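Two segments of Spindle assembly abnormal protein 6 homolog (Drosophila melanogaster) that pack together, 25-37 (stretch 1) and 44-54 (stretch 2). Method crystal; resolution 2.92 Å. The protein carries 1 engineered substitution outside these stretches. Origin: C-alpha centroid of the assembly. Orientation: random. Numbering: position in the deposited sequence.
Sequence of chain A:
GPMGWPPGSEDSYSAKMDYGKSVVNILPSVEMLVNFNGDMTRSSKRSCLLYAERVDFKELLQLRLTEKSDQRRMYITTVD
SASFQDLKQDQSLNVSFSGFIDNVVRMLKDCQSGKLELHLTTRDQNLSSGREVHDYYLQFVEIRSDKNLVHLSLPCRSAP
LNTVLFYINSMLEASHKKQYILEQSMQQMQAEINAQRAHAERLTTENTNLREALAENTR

Stretch 1, residues 25-37: NILPSVEMLVNFN
Stretch 2 44-54: SKRSCLLYAER

The most distinctive feature of this antiparallel pair is the Arg46 guanidinium lying flat on the Phe36 ring, planes 16° apart, with CZ of Arg46 4.7 Å from the Phe36 ring centroid. Arg46 (chi1 m, then t, t) reaches this place extended, so its CD also sits over the ring face, 3.9 Å from the centroid, and charge and methylene share one aromatic surface. Phe36 is m with chi2 67°; its edge meets Cys48, CE1 of Phe36 to SG of Cys48 being 3.7 Å. Arg46 NE also makes a weak hydrogen bond to Ser44 OG, 3.2 Å.

The strands, 28-36 and 44-54, run at 146° in extended beta conformation. Hydrogen-bonded pairs are Phe36-Ser44, Val34-Arg46, Met32-Cys48 and Val30-Leu50, each with bonds in both directions: Val34 N to Arg46 O is 2.9 Å, Cys48 N to Met32 O 2.8 Å, Phe36 N to Ser44 O 2.7 Å. Between them fall the non-hydrogen-bonded pairs Asn35-Lys45, Leu33-Ser47 and Glu31-Leu49, where CA-H groups approach carbonyls, as from Glu31 CA to Cys48 O at 3.3 Å.

Val34, Met32, Cys48 and Leu50 form a buried apolar patch on the face that also carries Phe36 and Arg46. Compact Cys48 (m) leaves its CB 3.8 Å from CG2 of Val34 (t), while Met32 (m, t, p) places SD 4.1 Å from CD1 of Leu50 (chi1 t). The other face is more polar, with Asn35, Lys45, Ser47 and Glu31; Leu33 (t, p) lays CD2 3.8 Å from CD of Lys45, and one water bridges Ser47 OG (3.2 Å) and Glu31 OE2 (3.5 Å, weak).

At the corner formed by 26 and 27, Ile26 (phi/psi -72/-17) donates from N to Ala52 O at 2.9 Å. Ile26 (p, t) points toward stretch 2, and the small Ala52 lets its CB come within 3.4 Å of Ile26 CG1.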

ATOM      1  N   ASN A  25      13.058  14.926   3.025  1.00 38.53           N
ATOM      2  CA  ASN A  25      12.209  14.853   4.213  1.00 45.66           C
ATOM      3  C   ASN A  25      12.714  15.800   5.288  1.00 51.39           C
ATOM      4  O   ASN A  25      13.708  15.504   5.954  1.00 50.54           O
ATOM      5  CB  ASN A  25      12.149  13.429   4.754  1.00 47.46           C
ATOM      6  CG  ASN A  25      10.910  12.698   4.312  1.00 55.30           C
ATOM      7  OD1 ASN A  25       9.833  12.885   4.875  1.00 75.34           O
ATOM      8  ND2 ASN A  25      11.045  11.879   3.284  1.00 48.11           N
ATOM      9  N   ILE A  26      12.044  16.942   5.459  1.00 49.73           N
ATOM     10  CA  ILE A  26      12.533  17.947   6.400  1.00 39.15           C
ATOM     11  C   ILE A  26      12.327  17.490   7.842  1.00 38.11           C
ATOM     12  O   ILE A  26      12.955  18.015   8.772  1.00 49.40           O
ATOM     13  CB  ILE A  26      11.866  19.326   6.172  1.00 27.46           C
ATOM     14  CG1 ILE A  26      10.363  19.271   6.346  1.00 44.81           C
ATOM     15  CG2 ILE A  26      12.166  19.850   4.791  1.00 31.57           C
ATOM     16  CD1 ILE A  26       9.750  20.619   6.702  1.00 41.94           C
ATOM     17  N   LEU A  27      11.454  16.498   8.010  1.00 31.52           N
ATOM     18  CA  LEU A  27      11.148  15.907   9.308  1.00 28.11           C
ATOM     19  C   LEU A  27      10.624  14.503   9.086  1.00 48.50           C
ATOM     20  O   LEU A  27       9.837  14.281   8.165  1.00 62.27           O
ATOM     21  CB  LEU A  27      10.110  16.750  10.057  1.00 48.46           C
ATOM     22  CG  LEU A  27       9.744  16.341  11.481  1.00 57.39           C
ATOM     23  CD1 LEU A  27      10.854  16.747  12.433  1.00 58.09           C
ATOM     24  CD2 LEU A  27       8.416  16.953  11.896  1.00 69.86           C
ATOM     25  N   PRO A  28      11.073  13.538   9.899  1.00 51.86           N
ATOM     26  CA  PRO A  28      10.543  12.184   9.724  1.00 50.30           C
ATOM     27  C   PRO A  28       9.040  12.121   9.985  1.00 58.91           C
ATOM     28  O   PRO A  28       8.545  12.773  10.911  1.00 63.20           O
ATOM     29  CB  PRO A  28      11.318  11.362  10.765  1.00 44.42           C
ATOM     30  CG  PRO A  28      11.771  12.344  11.765  1.00 57.38           C
ATOM     31  CD  PRO A  28      12.054  13.604  10.993  1.00 61.62           C
ATOM     32  N   SER A  29       8.339  11.357   9.148  1.00 71.11           N
ATOM     33  CA  SER A  29       6.890  11.183   9.238  1.00 74.57           C
ATOM     34  C   SER A  29       6.485  10.726  10.634  1.00 64.50           C
ATOM     35  O   SER A  29       7.052   9.767  11.166  1.00 55.50           O
ATOM     36  CB  SER A  29       6.401  10.169   8.205  1.00 77.70           C
ATOM     37  OG  SER A  29       6.804  10.539   6.903  1.00 93.05           O
ATOM     38  N   VAL A  30       5.546  11.440  11.251  1.00 61.72           N
ATOM     39  CA  VAL A  30       5.166  11.081  12.623  1.00 50.52           C
ATOM     40  C   VAL A  30       3.679  11.108  12.848  1.00 51.30           C
ATOM     41  O   VAL A  30       2.941  11.697  12.071  1.00 54.57           O
ATOM     42  CB  VAL A  30       5.809  12.011  13.682  1.00 42.68           C
ATOM     43  CG1 VAL A  30       7.242  11.605  13.972  1.00 46.28           C
ATOM     44  CG2 VAL A  30       5.709  13.464  13.255  1.00 45.40           C
ATOM     45  N   GLU A  31       3.245  10.421  13.899  1.00 39.93           N
ATOM     46  CA  GLU A  31       1.861  10.487  14.345  1.00 31.34           C
ATOM     47  C   GLU A  31       1.650  11.674  15.290  1.00 40.57           C
ATOM     48  O   GLU A  31       2.417  11.876  16.231  1.00 54.65           O
ATOM     49  CB  GLU A  31       1.463   9.191  15.028  1.00 25.77           C
ATOM     50  CG  GLU A  31      -0.025   9.038  15.227  1.00 33.27           C
ATOM     51  CD  GLU A  31      -0.391   7.720  15.875  1.00 47.28           C
ATOM     52  OE1 GLU A  31       0.171   6.680  15.465  1.00 58.12           O
ATOM     53  OE2 GLU A  31      -1.232   7.728  16.797  1.00 49.11           O
ATOM     54  N   MET A  32       0.589  12.435  15.058  1.00 38.64           N
ATOM     55  CA  MET A  32       0.337  13.667  15.787  1.00 43.52           C
ATOM     56  C   MET A  32      -1.139  13.816  16.105  1.00 48.32           C
ATOM     57  O   MET A  32      -1.972  13.554  15.252  1.00 57.40           O
ATOM     58  CB  MET A  32       0.780  14.855  14.950  1.00 53.49           C
ATOM     59  CG  MET A  32       2.239  15.209  15.046  1.00 65.47           C
ATOM     60  SD  MET A  32       2.470  16.756  14.186  1.00 65.24           S
ATOM     61  CE  MET A  32       1.323  17.757  15.107  1.00 66.50           C
ATOM     62  N   LEU A  33      -1.471  14.267  17.309  1.00 53.75           N
ATOM     63  CA  LEU A  33      -2.867  14.528  17.655  1.00 44.54           C
ATOM     64  C   LEU A  33      -3.179  15.950  17.185  1.00 37.96           C
ATOM     65  O   LEU A  33      -2.510  16.901  17.577  1.00 49.82           O
ATOM     66  CB  LEU A  33      -3.115  14.346  19.157  1.00 49.16           C
ATOM     67  CG  LEU A  33      -4.565  14.324  19.658  1.00 47.05           C
ATOM     68  CD1 LEU A  33      -5.304  13.163  19.029  1.00 39.28           C
ATOM     69  CD2 LEU A  33      -4.617  14.193  21.156  1.00 41.42           C
ATOM     70  N   VAL A  34      -4.132  16.073  16.272  1.00 29.86           N
ATOM     71  CA  VAL A  34      -4.453  17.338  15.623  1.00 23.80           C
ATOM     72  C   VAL A  34      -5.861  17.797  15.989  1.00 36.01           C
ATOM     73  O   VAL A  34      -6.786  16.988  16.118  1.00 45.76           O
ATOM     74  CB  VAL A  34      -4.312  17.213  14.085  1.00 22.50           C
ATOM     75  CG1 VAL A  34      -4.753  18.474  13.363  1.00 22.36           C
ATOM     76  CG2 VAL A  34      -2.885  16.855  13.723  1.00 26.61           C
ATOM     77  N   ASN A  35      -6.007  19.099  16.185  1.00 25.14           N
ATOM     78  CA  ASN A  35      -7.306  19.683  16.453  1.00 38.18           C
ATOM     79  C   ASN A  35      -8.052  20.049  15.185  1.00 33.52           C
ATOM     80  O   ASN A  35      -7.543  20.779  14.364  1.00 37.87           O
ATOM     81  CB  ASN A  35      -7.140  20.931  17.329  1.00 39.31           C
ATOM     82  CG  ASN A  35      -6.919  20.585  18.772  1.00 46.80           C
ATOM     83  OD1 ASN A  35      -7.871  20.376  19.519  1.00 60.79           O
ATOM     84  ND2 ASN A  35      -5.653  20.473  19.168  1.00 45.83           N
ATOM     85  N   PHE A  36      -9.303  19.624  15.090  1.00 34.60           N
ATOM     86  CA  PHE A  36     -10.150  19.921  13.942  1.00 34.45           C
ATOM     87  C   PHE A  36     -11.193  20.974  14.311  1.00 34.40           C
ATOM     88  O   PHE A  36     -12.141  20.711  15.053  1.00 37.94           O
ATOM     89  CB  PHE A  36     -10.799  18.639  13.426  1.00 35.23           C
ATOM     90  CG  PHE A  36      -9.900  17.825  12.518  1.00 37.18           C
ATOM     91  CD1 PHE A  36      -8.751  17.222  13.005  1.00 40.03           C
ATOM     92  CD2 PHE A  36     -10.203  17.673  11.179  1.00 35.50           C
ATOM     93  CE1 PHE A  36      -7.918  16.486  12.170  1.00 36.34           C
ATOM     94  CE2 PHE A  36      -9.376  16.931  10.343  1.00 38.69           C
ATOM     95  CZ  PHE A  36      -8.230  16.341  10.838  1.00 28.98           C
ATOM     96  N   ASN A  37     -10.898  22.186  13.838  1.00 50.90           N
ATOM     97  CA  ASN A  37     -11.716  23.410  13.865  1.00 63.37           C
ATOM     98  C   ASN A  37     -11.870  24.209  15.170  1.00 67.55           C
ATOM     99  O   ASN A  37     -11.532  23.743  16.256  1.00 81.17           O
ATOM    100  CB  ASN A  37     -13.083  23.121  13.305  1.00 72.31           C
ATOM    101  CG  ASN A  37     -13.200  23.611  11.895  1.00 78.98           C
ATOM    102  OD1 ASN A  37     -13.404  24.803  11.662  1.00 86.09           O
ATOM    103  ND2 ASN A  37     -13.052  22.706  10.938  1.00 75.46           N
ATOM    104  N   SER A  44     -13.034  18.708  17.156  1.00 29.77           N
ATOM    105  CA  SER A  44     -12.672  17.324  17.476  1.00 36.93           C
ATOM    106  C   SER A  44     -11.156  17.164  17.518  1.00 43.50           C
ATOM    107  O   SER A  44     -10.450  17.975  16.966  1.00 47.41           O
ATOM    108  CB  SER A  44     -13.315  16.350  16.472  1.00 28.42           C
ATOM    109  OG  SER A  44     -12.894  16.574  15.138  1.00 27.08           O
ATOM    110  N   LYS A  45     -10.648  16.167  18.231  1.00 48.47           N
ATOM    111  CA  LYS A  45      -9.206  15.907  18.231  1.00 27.32           C
ATOM    112  C   LYS A  45      -8.945  14.535  17.668  1.00 29.80           C
ATOM    113  O   LYS A  45      -9.396  13.551  18.234  1.00 36.00           O
ATOM    114  CB  LYS A  45      -8.609  16.015  19.630  1.00 28.66           C
ATOM    115  CG  LYS A  45      -7.600  17.123  19.777  1.00 55.67           C
ATOM    116  CD  LYS A  45      -7.002  17.155  21.164  1.00 65.29           C
ATOM    117  CE  LYS A  45      -7.451  18.391  21.925  1.00 77.46           C
ATOM    118  NZ  LYS A  45      -6.686  18.560  23.182  1.00 86.56           N
ATOM    119  N   ARG A  46      -8.230  14.470  16.546  1.00 35.69           N
ATOM    120  CA  ARG A  46      -8.024  13.208  15.821  1.00 32.52           C
ATOM    121  C   ARG A  46      -6.556  12.845  15.679  1.00 33.21           C
ATOM    122  O   ARG A  46      -5.707  13.730  15.613  1.00 33.46           O
ATOM    123  CB  ARG A  46      -8.655  13.286  14.428  1.00 23.47           C
ATOM    124  CG  ARG A  46     -10.093  13.749  14.429  1.00 24.15           C
ATOM    125  CD  ARG A  46     -10.668  13.792  13.039  1.00 28.80           C
ATOM    126  NE  ARG A  46     -12.060  14.215  13.074  1.00 43.99           N
ATOM    127  CZ  ARG A  46     -12.838  14.307  12.005  1.00 55.50           C
ATOM    128  NH1 ARG A  46     -12.348  14.019  10.809  1.00 68.72           N
ATOM    129  NH2 ARG A  46     -14.096  14.703  12.128  1.00 55.70           N
ATOM    130  N   SER A  47      -6.259  11.549  15.617  1.00 30.62           N
ATOM    131  CA  SER A  47      -4.889  11.099  15.339  1.00 39.58           C
ATOM    132  C   SER A  47      -4.571  11.170  13.855  1.00 44.70           C
ATOM    133  O   SER A  47      -5.203  10.480  13.046  1.00 48.64           O
ATOM    134  CB  SER A  47      -4.646   9.663  15.812  1.00 31.20           C
ATOM    135  OG  SER A  47      -4.347   9.612  17.187  1.00 40.59           O
ATOM    136  N   CYS A  48      -3.576  11.987  13.515  1.00 30.85           N
ATOM    137  CA  CYS A  48      -3.145  12.159  12.136  1.00 23.68           C
ATOM    138  C   CYS A  48      -1.703  11.713  11.940  1.00 27.94           C
ATOM    139  O   CYS A  48      -0.988  11.430  12.894  1.00 25.99           O
ATOM    140  CB  CYS A  48      -3.289  13.617  11.706  1.00 28.14           C
ATOM    141  SG  CYS A  48      -4.989  14.247  11.706  1.00 37.41           S
ATOM    142  N   LEU A  49      -1.290  11.681  10.681  1.00 38.40           N
ATOM    143  CA  LEU A  49       0.073  11.382  10.271  1.00 37.76           C
ATOM    144  C   LEU A  49       0.584  12.561   9.487  1.00 31.77           C
ATOM    145  O   LEU A  49      -0.029  12.956   8.481  1.00 26.13           O
ATOM    146  CB  LEU A  49       0.131  10.129   9.398  1.00 37.74           C
ATOM    147  CG  LEU A  49      -0.149   8.781  10.048  1.00 32.35           C
ATOM    148  CD1 LEU A  49      -0.473   7.796   8.961  1.00 22.40           C
ATOM    149  CD2 LEU A  49       1.061   8.327  10.853  1.00 32.23           C
ATOM    150  N   LEU A  50       1.693  13.134   9.947  1.00 32.46           N
ATOM    151  CA  LEU A  50       2.269  14.275   9.263  1.00 37.52           C
ATOM    152  C   LEU A  50       3.518  13.912   8.476  1.00 21.45           C
ATOM    153  O   LEU A  50       4.413  13.199   8.964  1.00 30.16           O
ATOM    154  CB  LEU A  50       2.574  15.393  10.248  1.00 44.72           C
ATOM    155  CG  LEU A  50       2.850  16.700   9.506  1.00 59.27           C
ATOM    156  CD1 LEU A  50       2.126  17.816  10.219  1.00 71.08           C
ATOM    157  CD2 LEU A  50       4.336  17.004   9.430  1.00 53.10           C
ATOM    158  N   TYR A  51       3.526  14.420   7.247  1.00 29.84           N
ATOM    159  CA  TYR A  51       4.594  14.272   6.270  1.00 34.50           C
ATOM    160  C   TYR A  51       5.124  15.642   5.883  1.00 33.50           C
ATOM    161  O   TYR A  51       4.403  16.429   5.274  1.00 35.35           O
ATOM    162  CB  TYR A  51       4.089  13.587   4.998  1.00 21.35           C
ATOM    163  CG  TYR A  51       3.442  12.250   5.194  1.00 28.78           C
ATOM    164  CD1 TYR A  51       2.078  12.142   5.450  1.00 38.54           C
ATOM    165  CD2 TYR A  51       4.187  11.087   5.107  1.00 31.83           C
ATOM    166  CE1 TYR A  51       1.481  10.899   5.618  1.00 38.94           C
ATOM    167  CE2 TYR A  51       3.601   9.846   5.271  1.00 36.28           C
ATOM    168  CZ  TYR A  51       2.254   9.757   5.524  1.00 31.76           C
ATOM    169  OH  TYR A  51       1.685   8.517   5.690  1.00 36.11           O
ATOM    170  N   ALA A  52       6.383  15.929   6.182  1.00 28.66           N
ATOM    171  CA  ALA A  52       6.916  17.247   5.851  1.00 33.87           C
ATOM    172  C   ALA A  52       8.093  17.147   4.881  1.00 35.76           C
ATOM    173  O   ALA A  52       9.146  16.595   5.231  1.00 45.13           O
ATOM    174  CB  ALA A  52       7.326  17.985   7.133  1.00 28.52           C
ATOM    175  N   GLU A  53       7.938  17.666   3.663  1.00 34.97           N
ATOM    176  CA  GLU A  53       9.062  17.555   2.720  1.00 36.36           C
ATOM    177  C   GLU A  53       9.232  18.775   1.805  1.00 30.76           C
ATOM    178  O   GLU A  53       8.260  19.459   1.473  1.00 36.98           O
ATOM    179  CB  GLU A  53       8.913  16.276   1.879  1.00 38.02           C
ATOM    180  CG  GLU A  53       7.593  16.130   1.124  1.00 50.74           C
ATOM    181  CD  GLU A  53       7.299  14.691   0.674  1.00 54.59           C
ATOM    182  OE1 GLU A  53       7.704  13.734   1.378  1.00 49.35           O
ATOM    183  OE2 GLU A  53       6.665  14.518  -0.388  1.00 51.92           O
ATOM    184  N   ARG A  54      10.472  19.030   1.393  1.00 25.90           N
ATOM    185  CA  ARG A  54      10.776  20.155   0.497  1.00 39.76           C
ATOM    186  C   ARG A  54      11.574  19.720  -0.754  1.00 32.50           C
ATOM    187  O   ARG A  54      12.059  18.595  -0.848  1.00 28.31           O
ATOM    188  CB  ARG A  54      11.552  21.246   1.240  1.00 34.89           C
ATOM    189  CG  ARG A  54      13.028  20.930   1.386  1.00 41.57           C
ATOM    190  CD  ARG A  54      13.850  22.097   1.918  1.00 67.15           C
ATOM    191  NE  ARG A  54      15.275  21.767   1.866  1.00 90.03           N
ATOM    192  CZ  ARG A  54      15.978  21.301   2.896  1.00 91.65           C
ATOM    193  NH1 ARG A  54      15.401  21.138   4.082  1.00 81.76           N
ATOM    194  NH2 ARG A  54      17.267  21.014   2.744  1.00 91.33           N
TER
HETATM  195  O   HOH W   1      -4.418   6.474  17.513  1.00 41.13           O